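Local coordinates for extracellular solute-binding protein family 5 (Brucella melitensis, PDB 4ONY), which probably captures peptides or related solutes in the periplasm and delivers them to an ABC transporter for import, at residues A[312-320]-A[507-518]. Numbering follows the deposited sequence.
Sequences GFVFNTRRP and SRDVQGSFNFAG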
loop_
_atom_site.group_PDB
_atom_site.type_symbol
_atom_site.label_atom_id
_atom_site.label_comp_id
_atom_site.label_asym_id
_atom_site.label_seq_id
_atom_site.Cartn_x
_atom_site.Cartn_y
_atom_site.Cartn_z
ATOM N N GLY A 312 -14.485 -2.742 2.075
ATOM C CA GLY A 312 -15.609 -3.507 2.604
ATOM C C GLY A 312 -16.545 -2.688 3.432
ATOM O O GLY A 312 -16.174 -1.580 3.868
ATOM N N PHE A 313 -17.751 -3.227 3.695
ATOM C CA PHE A 313 -18.593 -2.656 4.730
ATOM C C PHE A 313 -18.044 -3.155 6.040
ATOM O O PHE A 313 -17.639 -4.315 6.137
ATOM C CB PHE A 313 -20.041 -3.071 4.590
ATOM C CG PHE A 313 -20.734 -2.511 3.402
ATOM C CD1 PHE A 313 -21.121 -1.179 3.369
ATOM C CD2 PHE A 313 -21.070 -3.322 2.327
ATOM C CE1 PHE A 313 -21.809 -0.655 2.294
ATOM C CE2 PHE A 313 -21.789 -2.791 1.240
ATOM C CZ PHE A 313 -22.156 -1.453 1.232
ATOM N N VAL A 314 -17.954 -2.277 7.022
ATOM C CA VAL A 314 -17.401 -2.571 8.318
ATOM C C VAL A 314 -18.474 -2.559 9.373
ATOM O O VAL A 314 -19.207 -1.592 9.501
ATOM C CB VAL A 314 -16.307 -1.569 8.723
ATOM C CG1 VAL A 314 -15.677 -2.004 10.032
ATOM C CG2 VAL A 314 -15.180 -1.548 7.688
ATOM N N PHE A 315 -18.610 -3.649 10.107
ATOM C CA PHE A 315 -19.535 -3.726 11.228
ATOM C C PHE A 315 -18.853 -3.159 12.470
ATOM O O PHE A 315 -17.778 -3.641 12.855
ATOM C CB PHE A 315 -19.872 -5.187 11.575
ATOM C CG PHE A 315 -20.622 -5.955 10.487
ATOM C CD1 PHE A 315 -22.005 -5.815 10.349
ATOM C CD2 PHE A 315 -19.948 -6.856 9.698
ATOM C CE1 PHE A 315 -22.714 -6.537 9.384
ATOM C CE2 PHE A 315 -20.633 -7.577 8.714
ATOM C CZ PHE A 315 -22.019 -7.410 8.568
ATOM N N ASN A 316 -19.478 -2.183 13.130
ATOM C CA ASN A 316 -19.011 -1.793 14.474
ATOM C C ASN A 316 -19.484 -2.778 15.540
ATOM O O ASN A 316 -20.574 -2.642 16.089
ATOM C CB ASN A 316 -19.455 -0.383 14.863
ATOM C CG ASN A 316 -18.799 0.110 16.140
ATOM O OD1 ASN A 316 -18.011 -0.597 16.767
ATOM N ND2 ASN A 316 -19.157 1.339 16.554
ATOM N N THR A 317 -18.618 -3.740 15.862
ATOM C CA THR A 317 -18.957 -4.829 16.785
ATOM C C THR A 317 -19.178 -4.313 18.201
ATOM O O THR A 317 -19.722 -5.022 19.025
ATOM C CB THR A 317 -17.920 -5.998 16.822
ATOM O OG1 THR A 317 -16.708 -5.599 17.454
ATOM C CG2 THR A 317 -17.635 -6.553 15.428
ATOM N N ARG A 318 -18.771 -3.077 18.492
ATOM C CA ARG A 318 -19.092 -2.479 19.794
ATOM C C ARG A 318 -20.603 -2.270 19.976
ATOM O O ARG A 318 -21.082 -2.117 21.103
ATOM C CB ARG A 318 -18.381 -1.106 19.971
ATOM C CG ARG A 318 -16.855 -1.169 19.807
ATOM C CD ARG A 318 -16.267 0.252 19.715
ATOM N NE ARG A 318 -14.830 0.309 19.381
ATOM C CZ ARG A 318 -14.332 0.243 18.167
ATOM N NH1 ARG A 318 -15.120 0.025 17.120
ATOM N NH2 ARG A 318 -13.024 0.308 17.985
ATOM N N ARG A 319 -21.345 -2.105 18.895
ATOM C CA ARG A 319 -22.777 -1.875 19.018
ATOM C C ARG A 319 -23.483 -3.214 19.233
ATOM O O ARG A 319 -23.221 -4.175 18.493
ATOM C CB ARG A 319 -23.309 -1.185 17.759
ATOM C CG ARG A 319 -22.725 0.216 17.529
ATOM C CD ARG A 319 -23.650 1.266 18.050
ATOM N NE ARG A 319 -22.985 2.548 18.286
ATOM C CZ ARG A 319 -23.109 3.629 17.525
ATOM N NH1 ARG A 319 -23.885 3.646 16.421
ATOM N NH2 ARG A 319 -22.472 4.732 17.898
ATOM N N PRO A 320 -24.389 -3.309 20.226
ATOM C CA PRO A 320 -25.006 -4.604 20.463
ATOM C C PRO A 320 -25.640 -5.260 19.198
ATOM O O PRO A 320 -25.631 -6.498 19.024
ATOM C CB PRO A 320 -26.077 -4.262 21.496
ATOM C CG PRO A 320 -25.434 -3.140 22.290
ATOM C CD PRO A 320 -24.665 -2.347 21.299
ATOM N N SER A 507 -6.268 -1.759 20.748
ATOM C CA SER A 507 -6.736 -0.645 19.930
ATOM C C SER A 507 -8.277 -0.486 19.866
ATOM O O SER A 507 -8.786 0.557 19.435
ATOM C CB SER A 507 -6.157 -0.748 18.534
ATOM O OG SER A 507 -6.706 -1.841 17.855
ATOM N N ARG A 508 -9.030 -1.514 20.250
ATOM C CA ARG A 508 -10.493 -1.412 20.199
ATOM C C ARG A 508 -10.997 -0.233 21.015
ATOM O O ARG A 508 -11.950 0.399 20.636
ATOM C CB ARG A 508 -11.142 -2.703 20.711
ATOM C CG ARG A 508 -12.661 -2.602 20.946
ATOM C CD ARG A 508 -13.153 -3.932 21.463
ATOM N NE ARG A 508 -14.466 -3.827 22.095
ATOM C CZ ARG A 508 -15.602 -4.307 21.628
ATOM N NH1 ARG A 508 -15.691 -4.930 20.447
ATOM N NH2 ARG A 508 -16.691 -4.172 22.361
ATOM N N ASP A 509 -10.372 0.026 22.153
ATOM C CA ASP A 509 -10.830 1.082 23.054
ATOM C C ASP A 509 -10.035 2.362 22.991
ATOM O O ASP A 509 -10.131 3.175 23.872
ATOM C CB ASP A 509 -10.803 0.555 24.459
ATOM C CG ASP A 509 -11.854 -0.525 24.680
ATOM O OD1 ASP A 509 -12.810 -0.619 23.933
ATOM O OD2 ASP A 509 -11.739 -1.285 25.616
ATOM N N VAL A 510 -9.213 2.529 21.977
ATOM C CA VAL A 510 -8.430 3.729 21.844
ATOM C C VAL A 510 -9.020 4.582 20.745
ATOM O O VAL A 510 -8.955 4.220 19.563
ATOM C CB VAL A 510 -6.962 3.401 21.534
ATOM C CG1 VAL A 510 -6.179 4.678 21.183
ATOM C CG2 VAL A 510 -6.333 2.674 22.740
ATOM N N GLN A 511 -9.625 5.699 21.149
ATOM C CA GLN A 511 -10.167 6.641 20.196
ATOM C C GLN A 511 -9.075 7.126 19.254
ATOM O O GLN A 511 -7.974 7.408 19.709
ATOM C CB GLN A 511 -10.810 7.793 20.933
ATOM C CG GLN A 511 -12.125 7.350 21.547
ATOM C CD GLN A 511 -12.861 8.483 22.184
ATOM O OE1 GLN A 511 -12.331 9.602 22.356
ATOM N NE2 GLN A 511 -14.097 8.205 22.532
ATOM N N GLY A 512 -9.381 7.142 17.948
ATOM C CA GLY A 512 -8.423 7.492 16.939
ATOM C C GLY A 512 -7.637 6.341 16.351
ATOM O O GLY A 512 -6.936 6.515 15.376
ATOM N N SER A 513 -7.739 5.136 16.917
ATOM C CA SER A 513 -7.101 3.958 16.293
ATOM C C SER A 513 -7.814 3.600 15.002
ATOM O O SER A 513 -8.878 4.187 14.650
ATOM C CB SER A 513 -7.160 2.741 17.221
ATOM O OG SER A 513 -8.404 2.083 17.161
ATOM N N PHE A 514 -7.232 2.649 14.287
ATOM C CA PHE A 514 -7.773 2.209 12.988
ATOM C C PHE A 514 -8.572 0.907 13.124
ATOM O O PHE A 514 -8.863 0.219 12.114
ATOM C CB PHE A 514 -6.628 2.056 11.968
ATOM C CG PHE A 514 -5.889 3.353 11.726
ATOM C CD1 PHE A 514 -6.426 4.317 10.866
ATOM C CD2 PHE A 514 -4.717 3.643 12.395
ATOM C CE1 PHE A 514 -5.796 5.544 10.672
ATOM C CE2 PHE A 514 -4.072 4.872 12.214
ATOM C CZ PHE A 514 -4.618 5.824 11.362
ATOM N N ASN A 515 -8.916 0.542 14.355
ATOM C CA ASN A 515 -9.676 -0.716 14.572
ATOM C C ASN A 515 -11.165 -0.400 14.454
ATOM O O ASN A 515 -11.892 -0.350 15.459
ATOM C CB ASN A 515 -9.336 -1.264 15.955
ATOM C CG ASN A 515 -9.871 -2.682 16.197
ATOM O OD1 ASN A 515 -10.735 -3.204 15.480
ATOM N ND2 ASN A 515 -9.305 -3.313 17.187
ATOM N N PHE A 516 -11.613 -0.162 13.241
ATOM C CA PHE A 516 -12.989 0.315 13.032
ATOM C C PHE A 516 -14.048 -0.696 13.382
ATOM O O PHE A 516 -15.130 -0.307 13.760
ATOM C CB PHE A 516 -13.133 0.834 11.604
ATOM C CG PHE A 516 -12.157 1.953 11.297
ATOM C CD1 PHE A 516 -12.129 3.123 12.076
ATOM C CD2 PHE A 516 -11.280 1.849 10.271
ATOM C CE1 PHE A 516 -11.229 4.147 11.817
ATOM C CE2 PHE A 516 -10.376 2.878 10.008
ATOM C CZ PHE A 516 -10.372 4.013 10.756
ATOM N N ALA A 517 -13.766 -1.993 13.240
ATOM C CA ALA A 517 -14.737 -3.023 13.629
ATOM C C ALA A 517 -14.750 -3.325 15.123
ATOM O O ALA A 517 -15.702 -3.984 15.609
ATOM C CB ALA A 517 -14.496 -4.311 12.877
ATOM N N GLY A 518 -13.756 -2.827 15.868
ATOM C CA GLY A 518 -13.653 -3.119 17.286
ATOM C C GLY A 518 -13.252 -4.566 17.562
ATOM O O GLY A 518 -13.791 -5.204 18.456
#
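Arg318 reaches across into the loop 507-518 and spends NE and NH2 on its main-chain carbonyls. Arg318 NE and NH2 grip the single oxygen Arg508 O side-on, the bond from Arg318 NH2 (2.9 Å) lying on a lone pair; Arg318 NH2 also meets Asn515 O at 2.8 Å, almost straight down that carbonyl. These acceptors lie near the guanidinium plane, and Arg318 NH1 turns back to Asn316 OD1 at 3.0 Å, which fixes the rotation of the group, while Gly518 CA sits over one face. Asn316 OD1 also accepts from Arg318 N, an Asx turn at the start of the type I turn 316-319, just where strand 310-315 leaves the mixed sheet of this solute-binding protein; Asn316 ND2 bonds to Tyr482 O. In the buried part, Thr317 OG1 stands between its backbone N and carbonyl carbon (chi1 71°), beside the N-H, and both bond Ala517 O, OG1 at 2.7 Å. At the strand end Val314 CG1 rests 3.8 Å from Ala517 CB, and Ala517 CA makes a CA-H...O contact with Phe315 O. At the partly exposed edge Arg508 runs past Arg318 in the opposite direction, its guanidinium lying over Arg318 CG while Arg508 NH1 bonds back to Gly518 O.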